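Local coordinates for protein thiosulfate sulfurtransferase (Pseudomonas aeruginosa, PDB 1YT8) that probably transfers sulfur from thiosulfate to cyanide, as rhodaneses do, and strings four rhodanese-like domains on one chain, at residues Glu31-Ala36 and Asp488-Pro493; Arg144-Ile149 and Asp184-Val189; Tyr284-Arg289 and Arg303-Gly308; Val434-Ser439 and Gly463-Trp468. All coordinates share one frame; numbering follows the deposited sequence.

Interaction 1 (Glu31-Ala36 and Asp488-Pro493); sequences EEDPFA and DRYRRP
Glu32 OE1 accepts two N-H groups from the facing loop. Tyr490 N reaches it at 2.9 Å in a nearly straight bond (171° at the hydrogen), and Arg492 NH1 meets the same Glu32 OE1 at 3.0 Å. Glu32 sits on helix 32-35 of the first rhodanese-like domain, while Asp488-Pro493 is a loop following helix 464-470, so the contact joins parts of the chain remote in sequence. The other carboxylate oxygen, Glu32 OE2, lies 2.7 Å from Arg492 NH2, completing an end-on salt bridge of two nitrogens to two oxygens. The pairing is not flat: the planes are 52° apart, and both nitrogens approach from above the carboxylate plane although the oxygens stay close to the guanidinium plane. CG of Glu32 is anti to its backbone N (chi1 -167°), and the extended chain beyond it crosses the Tyr490 side chain at about a right angle. This buried carboxylate is thus probably stabilised as an anion.

The Tyr490 ring lies beside the helix. Ala36 CB rests over one face, 3.4 Å from Tyr490 CG, as a CH-pi contact, and Asp33 OD1 lies at the ring edge near CD1. The hydroxyl bonds Asp111 and Arg110. One water bridges Glu31 OE1, Glu32 N and Asp488 O, while Glu31 OE2 bonds Ser418 and Ser49; another stands 2.6 Å from Asp33 OD1 while accepting from Arg491 N.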
loop_
_atom_site.group_PDB
_atom_site.type_symbol
_atom_site.label_atom_id
_atom_site.label_comp_id
_atom_site.label_asym_id
_atom_site.label_seq_id
_atom_site.Cartn_x
_atom_site.Cartn_y
_atom_site.Cartn_z
ATOM N N GLU A 31 2.331 -0.269 15.302
ATOM C CA GLU A 31 2.767 -1.206 14.273
ATOM C C GLU A 31 1.523 -1.624 13.483
ATOM O O GLU A 31 0.394 -1.408 13.932
ATOM C CB GLU A 31 3.420 -2.438 14.900
ATOM C CG GLU A 31 4.711 -2.156 15.674
ATOM C CD GLU A 31 5.797 -1.544 14.806
ATOM O OE1 GLU A 31 5.924 -1.949 13.629
ATOM O OE2 GLU A 31 6.541 -0.670 15.300
ATOM N N GLU A 32 1.729 -2.241 12.323
ATOM C CA GLU A 32 0.610 -2.637 11.475
ATOM C C GLU A 32 -0.398 -3.614 12.072
ATOM O O GLU A 32 -1.599 -3.440 11.880
ATOM C CB GLU A 32 1.116 -3.187 10.133
ATOM C CG GLU A 32 -0.003 -3.322 9.093
ATOM C CD GLU A 32 0.466 -3.868 7.756
ATOM O OE1 GLU A 32 0.934 -5.026 7.711
ATOM O OE2 GLU A 32 0.358 -3.141 6.745
ATOM N N ASP A 33 0.057 -4.637 12.795
ATOM C CA ASP A 33 -0.912 -5.581 13.340
ATOM C C ASP A 33 -1.905 -4.921 14.300
ATOM O O ASP A 33 -3.106 -5.157 14.202
ATOM C CB ASP A 33 -0.223 -6.774 14.009
ATOM C CG ASP A 33 -1.175 -7.940 14.208
ATOM O OD1 ASP A 33 -1.854 -8.326 13.230
ATOM O OD2 ASP A 33 -1.251 -8.471 15.332
ATOM N N PRO A 34 -1.426 -4.104 15.253
ATOM C CA PRO A 34 -2.428 -3.489 16.134
ATOM C C PRO A 34 -3.319 -2.498 15.366
ATOM O O PRO A 34 -4.504 -2.364 15.658
ATOM C CB PRO A 34 -1.585 -2.836 17.236
ATOM C CG PRO A 34 -0.203 -2.732 16.646
ATOM C CD PRO A 34 -0.073 -3.972 15.817
ATOM N N PHE A 35 -2.742 -1.820 14.376
ATOM C CA PHE A 35 -3.493 -0.882 13.538
ATOM C C PHE A 35 -4.640 -1.647 12.880
ATOM O O PHE A 35 -5.783 -1.199 12.874
ATOM C CB PHE A 35 -2.578 -0.310 12.443
ATOM C CG PHE A 35 -3.314 0.325 11.286
ATOM C CD1 PHE A 35 -3.899 1.582 11.413
ATOM C CD2 PHE A 35 -3.392 -0.326 10.055
ATOM C CE1 PHE A 35 -4.550 2.185 10.326
ATOM C CE2 PHE A 35 -4.037 0.264 8.968
ATOM C CZ PHE A 35 -4.617 1.524 9.103
ATOM N N ALA A 36 -4.319 -2.816 12.341
ATOM C CA ALA A 36 -5.297 -3.647 11.654
ATOM C C ALA A 36 -6.442 -4.170 12.523
ATOM O O ALA A 36 -7.422 -4.693 11.998
ATOM C CB ALA A 36 -4.592 -4.809 10.972
ATOM N N ASP A 488 4.775 -6.446 13.492
ATOM C CA ASP A 488 5.063 -5.472 12.453
ATOM C C ASP A 488 4.290 -5.668 11.154
ATOM O O ASP A 488 4.264 -4.773 10.311
ATOM C CB ASP A 488 6.582 -5.392 12.189
ATOM C CG ASP A 488 7.192 -6.712 11.728
ATOM O OD1 ASP A 488 6.722 -7.791 12.139
ATOM O OD2 ASP A 488 8.179 -6.660 10.965
ATOM N N ARG A 489 3.643 -6.821 10.999
ATOM C CA ARG A 489 2.853 -7.083 9.799
ATOM C C ARG A 489 1.523 -7.775 10.075
ATOM O O ARG A 489 1.457 -8.767 10.798
ATOM C CB ARG A 489 3.646 -7.919 8.786
ATOM C CG ARG A 489 2.787 -8.383 7.609
ATOM C CD ARG A 489 3.587 -9.022 6.492
ATOM N NE ARG A 489 2.705 -9.477 5.416
ATOM C CZ ARG A 489 1.872 -10.509 5.517
ATOM N NH1 ARG A 489 1.809 -11.209 6.643
ATOM N NH2 ARG A 489 1.080 -10.827 4.499
ATOM N N TYR A 490 0.458 -7.240 9.489
ATOM C CA TYR A 490 -0.868 -7.824 9.637
ATOM C C TYR A 490 -0.959 -9.006 8.679
ATOM O O TYR A 490 -0.657 -8.873 7.493
ATOM C CB TYR A 490 -1.945 -6.794 9.286
ATOM C CG TYR A 490 -3.324 -7.391 9.096
ATOM C CD1 TYR A 490 -3.921 -8.158 10.099
ATOM C CD2 TYR A 490 -4.041 -7.174 7.919
ATOM C CE1 TYR A 490 -5.208 -8.695 9.931
ATOM C CE2 TYR A 490 -5.324 -7.707 7.739
ATOM C CZ TYR A 490 -5.900 -8.464 8.747
ATOM O OH TYR A 490 -7.170 -8.980 8.576
ATOM N N ARG A 491 -1.364 -10.159 9.197
ATOM C CA ARG A 491 -1.494 -11.364 8.384
ATOM C C ARG A 491 -2.755 -11.262 7.525
ATOM O O ARG A 491 -3.841 -11.646 7.950
ATOM C CB ARG A 491 -1.573 -12.593 9.294
ATOM C CG ARG A 491 -1.538 -13.929 8.574
ATOM C CD ARG A 491 -1.639 -15.078 9.572
ATOM N NE ARG A 491 -1.515 -16.388 8.938
ATOM C CZ ARG A 491 -1.595 -17.543 9.594
ATOM N NH1 ARG A 491 -1.799 -17.550 10.905
ATOM N NH2 ARG A 491 -1.474 -18.693 8.940
ATOM N N ARG A 492 -2.606 -10.729 6.318
ATOM C CA ARG A 492 -3.733 -10.571 5.409
ATOM C C ARG A 492 -4.288 -11.933 4.975
ATOM O O ARG A 492 -3.582 -12.742 4.378
ATOM C CB ARG A 492 -3.289 -9.754 4.191
ATOM C CG ARG A 492 -2.812 -8.340 4.544
ATOM C CD ARG A 492 -1.887 -7.793 3.471
ATOM N NE ARG A 492 -1.588 -6.368 3.621
ATOM C CZ ARG A 492 -0.856 -5.840 4.599
ATOM N NH1 ARG A 492 -0.330 -6.609 5.544
ATOM N NH2 ARG A 492 -0.640 -4.530 4.624
ATOM N N PRO A 493 -5.569 -12.198 5.270
ATOM C CA PRO A 493 -6.208 -13.469 4.909
ATOM C C PRO A 493 -6.297 -13.672 3.402
ATOM O O PRO A 493 -6.526 -14.782 2.932
ATOM C CB PRO A 493 -7.595 -13.355 5.545
ATOM C CG PRO A 493 -7.385 -12.411 6.678
ATOM C CD PRO A 493 -6.490 -11.369 6.065
HETATM O O HOH W 1 4.605 -2.231 11.239
HETATM O O HOH W 2 -1.916 -10.550 11.909
#

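Interaction 2 (Arg144-Ile149 and Asp184-Val189); sequences RAEAVI and DPRTRV
Ala147 and Arg188 face each other as a parallel beta pair, and the backbone here is tightly laced. Arg188 N donates to Glu146 O at 3.1 Å, and Val148 N donates to Arg188 O at 2.9 Å. Ala147 CA adds a CA-H...O contact to Arg188 O of 3.2 Å, and the CB atoms of Ala147 and Arg188 touch on one face of the sheet. On the other face Val148 and Val189 lie side by side, pointing the same way, their CG2 atoms 4.1 Å apart. Strands 147-151 and 188-192 are neighbours in the parallel sheet of the second rhodanese-like domain; the latter leads to Cys193, which lines the sulfite pocket.

Before the strands begin, the contact turns polar and more exposed, with close approach but little directed bonding. Glu146 CG, anti to the backbone N (chi1 179°), is set against Thr187 OG1, and the extended chain crosses Thr187 at about a right angle; Thr187 OG1 comes within 3.0 Å of Glu146 CD, yet its approach to OE2 has too poor an angle for a hydrogen bond. A type I turn from Asp184 to Thr187 carries its own clamp: Arg186 grips Asp184 side-on, and Arg186 NH2 lies 2.7 Å from Asp184 OD2, using its syn lone pair. Arg186 NE and the backbone N of Arg186 share Asp184 OD1, the backbone N bond closing an Asx turn. A water links Glu146 O and Arg186 O.

Glu146 OE2 sits 3.7 Å from Asp184 OD2, a like-charge approach that Arg186 may partly offset. No direct polar bond between side chains joins the segments; their cohesion rests on the backbone ladder, apolar contact and the water bridge.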
loop_
_atom_site.group_PDB
_atom_site.type_symbol
_atom_site.label_atom_id
_atom_site.label_comp_id
_atom_site.label_asym_id
_atom_site.label_seq_id
_atom_site.Cartn_x
_atom_site.Cartn_y
_atom_site.Cartn_z
ATOM N N ARG A 144 -15.114 -26.402 -21.235
ATOM C CA ARG A 144 -14.194 -25.846 -22.224
ATOM C C ARG A 144 -14.834 -24.602 -22.841
ATOM O O ARG A 144 -14.703 -24.336 -24.040
ATOM C CB ARG A 144 -13.903 -26.889 -23.304
ATOM C CG ARG A 144 -13.593 -28.249 -22.713
ATOM C CD ARG A 144 -13.526 -29.332 -23.758
ATOM N NE ARG A 144 -13.680 -30.643 -23.135
ATOM C CZ ARG A 144 -13.577 -31.798 -23.782
ATOM N NH1 ARG A 144 -13.312 -31.814 -25.084
ATOM N NH2 ARG A 144 -13.749 -32.939 -23.127
ATOM N N ALA A 145 -15.533 -23.850 -22.001
ATOM C CA ALA A 145 -16.214 -22.635 -22.427
ATOM C C ALA A 145 -15.241 -21.577 -22.931
ATOM O O ALA A 145 -14.097 -21.502 -22.477
ATOM C CB ALA A 145 -17.027 -22.069 -21.272
ATOM N N GLU A 146 -15.705 -20.763 -23.873
ATOM C CA GLU A 146 -14.890 -19.686 -24.411
ATOM C C GLU A 146 -14.952 -18.565 -23.384
ATOM O O GLU A 146 -15.906 -17.780 -23.347
ATOM C CB GLU A 146 -15.445 -19.193 -25.747
ATOM C CG GLU A 146 -14.646 -18.038 -26.344
ATOM C CD GLU A 146 -15.160 -17.628 -27.708
ATOM O OE1 GLU A 146 -16.364 -17.312 -27.813
ATOM O OE2 GLU A 146 -14.365 -17.617 -28.677
ATOM N N ALA A 147 -13.932 -18.511 -22.537
ATOM C CA ALA A 147 -13.871 -17.509 -21.492
ATOM C C ALA A 147 -12.438 -17.356 -21.030
ATOM O O ALA A 147 -11.660 -18.304 -21.083
ATOM C CB ALA A 147 -14.743 -17.933 -20.312
ATOM N N VAL A 148 -12.088 -16.157 -20.589
ATOM C CA VAL A 148 -10.750 -15.915 -20.073
ATOM C C VAL A 148 -10.914 -15.413 -18.650
ATOM O O VAL A 148 -11.868 -14.696 -18.341
ATOM C CB VAL A 148 -9.969 -14.877 -20.922
ATOM C CG1 VAL A 148 -9.698 -15.452 -22.309
ATOM C CG2 VAL A 148 -10.740 -13.572 -21.020
ATOM N N ILE A 149 -10.008 -15.832 -17.774
ATOM C CA ILE A 149 -10.043 -15.420 -16.379
ATOM C C ILE A 149 -8.847 -14.502 -16.188
ATOM O O ILE A 149 -7.700 -14.924 -16.335
ATOM C CB ILE A 149 -9.943 -16.641 -15.435
ATOM C CG1 ILE A 149 -11.090 -17.614 -15.739
ATOM C CG2 ILE A 149 -10.015 -16.187 -13.974
ATOM C CD1 ILE A 149 -11.120 -18.863 -14.866
ATOM N N ASP A 184 -12.954 -11.817 -29.446
ATOM C CA ASP A 184 -14.281 -12.262 -29.853
ATOM C C ASP A 184 -15.298 -11.730 -28.838
ATOM O O ASP A 184 -15.197 -12.008 -27.644
ATOM C CB ASP A 184 -14.331 -13.793 -29.881
ATOM C CG ASP A 184 -15.527 -14.328 -30.648
ATOM O OD1 ASP A 184 -16.641 -13.790 -30.480
ATOM O OD2 ASP A 184 -15.352 -15.299 -31.414
ATOM N N PRO A 185 -16.289 -10.955 -29.299
ATOM C CA PRO A 185 -17.297 -10.413 -28.380
ATOM C C PRO A 185 -18.084 -11.480 -27.621
ATOM O O PRO A 185 -18.688 -11.194 -26.586
ATOM C CB PRO A 185 -18.181 -9.568 -29.298
ATOM C CG PRO A 185 -18.080 -10.282 -30.608
ATOM C CD PRO A 185 -16.602 -10.599 -30.693
ATOM N N ARG A 186 -18.076 -12.710 -28.126
ATOM C CA ARG A 186 -18.792 -13.802 -27.467
ATOM C C ARG A 186 -18.008 -14.346 -26.267
ATOM O O ARG A 186 -18.586 -14.952 -25.365
ATOM C CB ARG A 186 -19.052 -14.944 -28.455
ATOM C CG ARG A 186 -19.953 -14.580 -29.622
ATOM C CD ARG A 186 -19.960 -15.689 -30.663
ATOM N NE ARG A 186 -18.615 -15.952 -31.176
ATOM C CZ ARG A 186 -18.327 -16.865 -32.098
ATOM N NH1 ARG A 186 -19.290 -17.614 -32.620
ATOM N NH2 ARG A 186 -17.076 -17.032 -32.500
ATOM N N THR A 187 -16.697 -14.126 -26.264
ATOM C CA THR A 187 -15.831 -14.605 -25.183
ATOM C C THR A 187 -16.152 -13.962 -23.837
ATOM O O THR A 187 -16.145 -12.734 -23.704
ATOM C CB THR A 187 -14.337 -14.335 -25.497
ATOM O OG1 THR A 187 -13.973 -15.006 -26.706
ATOM C CG2 THR A 187 -13.443 -14.840 -24.367
ATOM N N ARG A 188 -16.430 -14.796 -22.838
ATOM C CA ARG A 188 -16.723 -14.290 -21.503
ATOM C C ARG A 188 -15.435 -13.794 -20.866
ATOM O O ARG A 188 -14.370 -14.381 -21.061
ATOM C CB ARG A 188 -17.294 -15.390 -20.607
ATOM C CG ARG A 188 -18.555 -16.047 -21.117
ATOM C CD ARG A 188 -19.215 -16.859 -20.016
ATOM N NE ARG A 188 -19.518 -16.006 -18.878
ATOM C CZ ARG A 188 -20.609 -16.106 -18.128
ATOM N NH1 ARG A 188 -21.523 -17.029 -18.386
ATOM N NH2 ARG A 188 -20.787 -15.264 -17.124
ATOM N N VAL A 189 -15.538 -12.712 -20.105
ATOM C CA VAL A 189 -14.388 -12.167 -19.401
ATOM C C VAL A 189 -14.735 -12.235 -17.923
ATOM O O VAL A 189 -15.744 -11.679 -17.479
ATOM C CB VAL A 189 -14.088 -10.710 -19.822
ATOM C CG1 VAL A 189 -12.994 -10.115 -18.930
ATOM C CG2 VAL A 189 -13.626 -10.683 -21.273
HETATM O O HOH W 3 -18.815 -17.505 -24.053
#

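Interaction 3 (Tyr284-Arg289 and Arg303-Gly308)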
loop_
_atom_site.group_PDB
_atom_site.type_symbol
_atom_site.label_atom_id
_atom_site.label_comp_id
_atom_site.label_asym_id
_atom_site.label_seq_id
_atom_site.Cartn_x
_atom_site.Cartn_y
_atom_site.Cartn_z
ATOM N N TYR A 284 0.033 15.070 -5.327
ATOM C CA TYR A 284 0.793 13.846 -5.563
ATOM C C TYR A 284 0.851 13.572 -7.066
ATOM O O TYR A 284 -0.188 13.463 -7.712
ATOM C CB TYR A 284 0.111 12.645 -4.892
ATOM C CG TYR A 284 -0.048 12.710 -3.387
ATOM C CD1 TYR A 284 1.037 12.486 -2.537
ATOM C CD2 TYR A 284 -1.299 12.935 -2.812
ATOM C CE1 TYR A 284 0.876 12.478 -1.146
ATOM C CE2 TYR A 284 -1.470 12.930 -1.427
ATOM C CZ TYR A 284 -0.381 12.700 -0.603
ATOM O OH TYR A 284 -0.552 12.698 0.757
ATOM N N LEU A 285 2.056 13.457 -7.615
ATOM C CA LEU A 285 2.235 13.159 -9.038
ATOM C C LEU A 285 2.498 11.655 -9.112
ATOM O O LEU A 285 3.561 11.189 -8.702
ATOM C CB LEU A 285 3.431 13.934 -9.595
ATOM C CG LEU A 285 3.749 13.739 -11.081
ATOM C CD1 LEU A 285 2.536 14.133 -11.931
ATOM C CD2 LEU A 285 4.960 14.583 -11.451
ATOM N N LEU A 286 1.537 10.908 -9.648
ATOM C CA LEU A 286 1.629 9.445 -9.701
ATOM C C LEU A 286 1.562 8.787 -11.086
ATOM O O LEU A 286 0.687 9.098 -11.886
ATOM C CB LEU A 286 0.522 8.866 -8.825
ATOM C CG LEU A 286 0.342 9.557 -7.468
ATOM C CD1 LEU A 286 -0.942 9.068 -6.819
ATOM C CD2 LEU A 286 1.542 9.280 -6.578
ATOM N N ASP A 287 2.483 7.854 -11.332
ATOM C CA ASP A 287 2.582 7.108 -12.595
ATOM C C ASP A 287 1.883 5.752 -12.405
ATOM O O ASP A 287 2.362 4.908 -11.645
ATOM C CB ASP A 287 4.063 6.883 -12.934
ATOM C CG ASP A 287 4.283 6.358 -14.349
ATOM O OD1 ASP A 287 3.568 5.426 -14.776
ATOM O OD2 ASP A 287 5.198 6.872 -15.030
ATOM N N VAL A 288 0.766 5.541 -13.102
ATOM C CA VAL A 288 -0.004 4.301 -12.961
ATOM C C VAL A 288 0.356 3.131 -13.886
ATOM O O VAL A 288 -0.344 2.109 -13.908
ATOM C CB VAL A 288 -1.521 4.586 -13.101
ATOM C CG1 VAL A 288 -1.973 5.554 -12.010
ATOM C CG2 VAL A 288 -1.835 5.154 -14.484
ATOM N N ARG A 289 1.438 3.266 -14.644
ATOM C CA ARG A 289 1.864 2.200 -15.549
ATOM C C ARG A 289 2.572 1.096 -14.758
ATOM O O ARG A 289 2.683 1.179 -13.534
ATOM C CB ARG A 289 2.807 2.768 -16.613
ATOM C CG ARG A 289 2.221 3.925 -17.409
ATOM C CD ARG A 289 3.285 4.544 -18.299
ATOM N NE ARG A 289 4.392 5.057 -17.497
ATOM C CZ ARG A 289 5.624 5.246 -17.952
ATOM N NH1 ARG A 289 5.916 4.965 -19.217
ATOM N NH2 ARG A 289 6.567 5.697 -17.136
ATOM N N ARG A 303 5.976 9.360 -8.722
ATOM C CA ARG A 303 6.184 8.135 -7.960
ATOM C C ARG A 303 5.505 6.995 -8.709
ATOM O O ARG A 303 4.487 7.203 -9.368
ATOM C CB ARG A 303 5.571 8.274 -6.561
ATOM C CG ARG A 303 5.633 7.002 -5.717
ATOM C CD ARG A 303 5.045 7.199 -4.318
ATOM N NE ARG A 303 5.165 5.979 -3.525
ATOM C CZ ARG A 303 4.902 5.881 -2.224
ATOM N NH1 ARG A 303 4.491 6.938 -1.533
ATOM N NH2 ARG A 303 5.061 4.718 -1.611
ATOM N N SER A 304 6.066 5.796 -8.616
ATOM C CA SER A 304 5.480 4.648 -9.298
ATOM C C SER A 304 4.377 4.029 -8.457
ATOM O O SER A 304 4.632 3.495 -7.379
ATOM C CB SER A 304 6.545 3.589 -9.587
ATOM O OG SER A 304 5.968 2.459 -10.226
ATOM N N THR A 305 3.147 4.111 -8.951
ATOM C CA THR A 305 2.008 3.533 -8.252
ATOM C C THR A 305 1.077 2.888 -9.283
ATOM O O THR A 305 0.079 3.482 -9.685
ATOM C CB THR A 305 1.222 4.606 -7.434
ATOM O OG1 THR A 305 0.615 5.553 -8.322
ATOM C CG2 THR A 305 2.150 5.348 -6.486
ATOM N N PRO A 306 1.407 1.668 -9.735
ATOM C CA PRO A 306 0.571 0.972 -10.721
ATOM C C PRO A 306 -0.905 1.194 -10.389
ATOM O O PRO A 306 -1.320 1.026 -9.246
ATOM C CB PRO A 306 1.013 -0.479 -10.571
ATOM C CG PRO A 306 2.481 -0.328 -10.305
ATOM C CD PRO A 306 2.525 0.811 -9.297
ATOM N N GLY A 307 -1.677 1.585 -11.396
ATOM C CA GLY A 307 -3.089 1.881 -11.213
ATOM C C GLY A 307 -3.949 1.002 -10.328
ATOM O O GLY A 307 -4.624 1.500 -9.424
ATOM N N GLY A 308 -3.951 -0.298 -10.599
ATOM C CA GLY A 308 -4.762 -1.218 -9.815
ATOM C C GLY A 308 -4.465 -1.157 -8.329
ATOM O O GLY A 308 -5.375 -1.202 -7.500
HETATM O O HOH W 4 4.307 3.048 -12.179
#
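Thr305 OG1 is a buried hydroxyl turned onto hydrocarbon: Leu286 CB is 3.4 Å from it, and the model offers it no hydrogen-bond partner. OG1 occupies the crowded position between its own backbone N and carbonyl carbon (chi1 66°), and the methyl CG2 of Thr305 meets Leu286 CD2 at 4.0 Å.

Four backbone bonds join the two segments. Arg303 N donates to Leu285 O, and Asp287 N meets Arg303 O at 2.9 Å, nearly along the C=O axis and almost straight at the hydrogen (175°). Thr305 N then bonds Asp287 O. Strands 283-287 and 303-304 are thus the parallel pair of a beta-alpha-beta unit, connected through helix 291-296, at one edge of the third rhodanese-like sheet. The bonding persists past the strands: Gly307 N, at the start of helix 307-312, reaches Val288 O at 2.9 Å, but the donor comes in from the side of the carbonyl, with a C=O...N angle of 113°. That helix ends at Gln312, which lines the sulfite pocket.

Asp287 shapes the turn that follows its strand. Its OD1 takes Arg289 N in an Asx turn and also Arg289 NE, while Arg289 NH2 is 2.8 Å from Asp287 OD2 in a side-on salt bridge. The same guanidinium also bonds Gly297 O and Asp330. A water accepts from Ser304 OG at 2.6 Å and donates to both Asp287 O and Arg289 O.

Interaction 4 (Val434-Ser439 and Gly463-Trp468)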
loop_
_atom_site.group_PDB
_atom_site.type_symbol
_atom_site.label_atom_id
_atom_site.label_comp_id
_atom_site.label_asym_id
_atom_site.label_seq_id
_atom_site.Cartn_x
_atom_site.Cartn_y
_atom_site.Cartn_z
ATOM N N VAL A 434 25.835 -3.100 17.545
ATOM C CA VAL A 434 26.008 -2.895 16.118
ATOM C C VAL A 434 24.605 -3.033 15.535
ATOM O O VAL A 434 23.950 -4.060 15.718
ATOM C CB VAL A 434 26.937 -3.948 15.489
ATOM C CG1 VAL A 434 27.007 -3.729 13.979
ATOM C CG2 VAL A 434 28.336 -3.839 16.097
ATOM N N LEU A 435 24.137 -1.992 14.855
ATOM C CA LEU A 435 22.793 -2.009 14.285
ATOM C C LEU A 435 22.807 -2.303 12.788
ATOM O O LEU A 435 23.693 -1.852 12.063
ATOM C CB LEU A 435 22.105 -0.663 14.537
ATOM C CG LEU A 435 22.319 -0.030 15.921
ATOM C CD1 LEU A 435 21.459 1.221 16.019
ATOM C CD2 LEU A 435 21.967 -1.008 17.036
ATOM N N THR A 436 21.817 -3.060 12.328
ATOM C CA THR A 436 21.732 -3.394 10.916
ATOM C C THR A 436 20.283 -3.499 10.450
ATOM O O THR A 436 19.347 -3.433 11.242
ATOM C CB THR A 436 22.440 -4.745 10.616
ATOM O OG1 THR A 436 22.545 -4.936 9.199
ATOM C CG2 THR A 436 21.648 -5.908 11.208
ATOM N N CYS A 437 20.130 -3.638 9.142
ATOM C CA CYS A 437 18.843 -3.821 8.485
ATOM C C CYS A 437 19.243 -4.132 7.052
ATOM O O CYS A 437 20.432 -4.317 6.776
ATOM C CB CYS A 437 17.955 -2.566 8.570
ATOM S SG CYS A 437 18.512 -1.096 7.688
ATOM N N GLY A 438 18.277 -4.201 6.145
ATOM C CA GLY A 438 18.602 -4.517 4.766
ATOM C C GLY A 438 19.792 -3.771 4.187
ATOM O O GLY A 438 20.742 -4.383 3.696
ATOM N N SER A 439 19.753 -2.445 4.267
ATOM C CA SER A 439 20.810 -1.608 3.713
ATOM C C SER A 439 21.492 -0.701 4.731
ATOM O O SER A 439 22.440 -0.002 4.384
ATOM C CB SER A 439 20.223 -0.735 2.608
ATOM O OG SER A 439 19.250 0.144 3.158
ATOM N N GLY A 463 26.538 -0.647 5.132
ATOM C CA GLY A 463 25.877 -1.389 4.068
ATOM C C GLY A 463 24.846 -2.401 4.540
ATOM O O GLY A 463 24.218 -3.088 3.727
ATOM N N GLY A 464 24.674 -2.507 5.853
ATOM C CA GLY A 464 23.700 -3.435 6.399
ATOM C C GLY A 464 23.932 -4.905 6.093
ATOM O O GLY A 464 25.011 -5.309 5.658
ATOM N N THR A 465 22.897 -5.708 6.319
ATOM C CA THR A 465 22.967 -7.145 6.098
ATOM C C THR A 465 23.296 -7.503 4.650
ATOM O O THR A 465 23.932 -8.525 4.387
ATOM C CB THR A 465 21.645 -7.815 6.520
ATOM O OG1 THR A 465 21.355 -7.464 7.882
ATOM C CG2 THR A 465 21.745 -9.333 6.406
ATOM N N SER A 466 22.870 -6.663 3.711
ATOM C CA SER A 466 23.154 -6.915 2.302
ATOM C C SER A 466 24.658 -6.916 2.058
ATOM O O SER A 466 25.168 -7.718 1.271
ATOM C CB SER A 466 22.487 -5.854 1.420
ATOM O OG SER A 466 21.086 -6.055 1.372
ATOM N N ALA A 467 25.360 -6.011 2.732
ATOM C CA ALA A 467 26.810 -5.914 2.602
ATOM C C ALA A 467 27.459 -7.160 3.200
ATOM O O ALA A 467 28.406 -7.709 2.633
ATOM C CB ALA A 467 27.318 -4.667 3.312
ATOM N N TRP A 468 26.944 -7.594 4.347
ATOM C CA TRP A 468 27.449 -8.782 5.030
ATOM C C TRP A 468 27.324 -9.975 4.089
ATOM O O TRP A 468 28.281 -10.725 3.892
ATOM C CB TRP A 468 26.648 -9.022 6.317
ATOM C CG TRP A 468 26.974 -10.299 7.045
ATOM C CD1 TRP A 468 26.520 -11.554 6.745
ATOM C CD2 TRP A 468 27.821 -10.443 8.192
ATOM N NE1 TRP A 468 27.031 -12.468 7.635
ATOM C CE2 TRP A 468 27.833 -11.814 8.534
ATOM C CE3 TRP A 468 28.572 -9.547 8.965
ATOM C CZ2 TRP A 468 28.569 -12.312 9.619
ATOM C CZ3 TRP A 468 29.304 -10.042 10.044
ATOM C CH2 TRP A 468 29.295 -11.413 10.359
#
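Gly438 O receives two bonds from Ser466, one from N at 3.1 Å and one from OG at 2.9 Å, arriving on opposite faces of the carbonyl plane. This is the loop between strand 432-436 and helix 441-454 in the fourth rhodanese-like domain; by its place after the strand, Cys437 appears to correspond to Cys193 of the second. Next to it, Thr465 N donates to Cys437 O at 2.9 Å with 163° at the hydrogen. The early N-H groups of helix 464-470 thus point at successive carbonyls of the loop.

Thr436 and Thr465 cross at about a right angle, their OG1 atoms 3.1 Å apart in a hydrogen bond. OG1 of Thr436 stands anti to its backbone N (chi1 -170°), on the side facing the helix. Gly464, with positive phi and no CB, brings its CA to 3.4 Å from Cys437 O.

Further out, backbone bonds tie Thr436 to Leu396 of the neighbouring strand, and the Cys437 side chain touches Leu442 of helix 441-454. Two residues beyond Ser466, Trp468 packs on Leu384 and its NE1 bonds Pro474 O.

Interactions 2, 3 and 4 fall in the second, third and fourth rhodanese-like domains, whereas interaction 1 joins the first to a loop far along the sequence. Interactions 2 and 3 both pair parallel strands, but at different depths: the former is partly exposed, its centre about 32 Å from the chain centre, while the latter is buried, its centre about 12 Å from the same point. Interaction 4 instead joins a strand end to the start of a helix. Its hydroxyls and carbonyls contrast with interaction 1, where a salt bridge crosses between segments; in interactions 2 and 3 the Asp-Arg bridges stay within one segment. None touches another; interactions 2 and 4 lie farthest apart, centres about 50 Å.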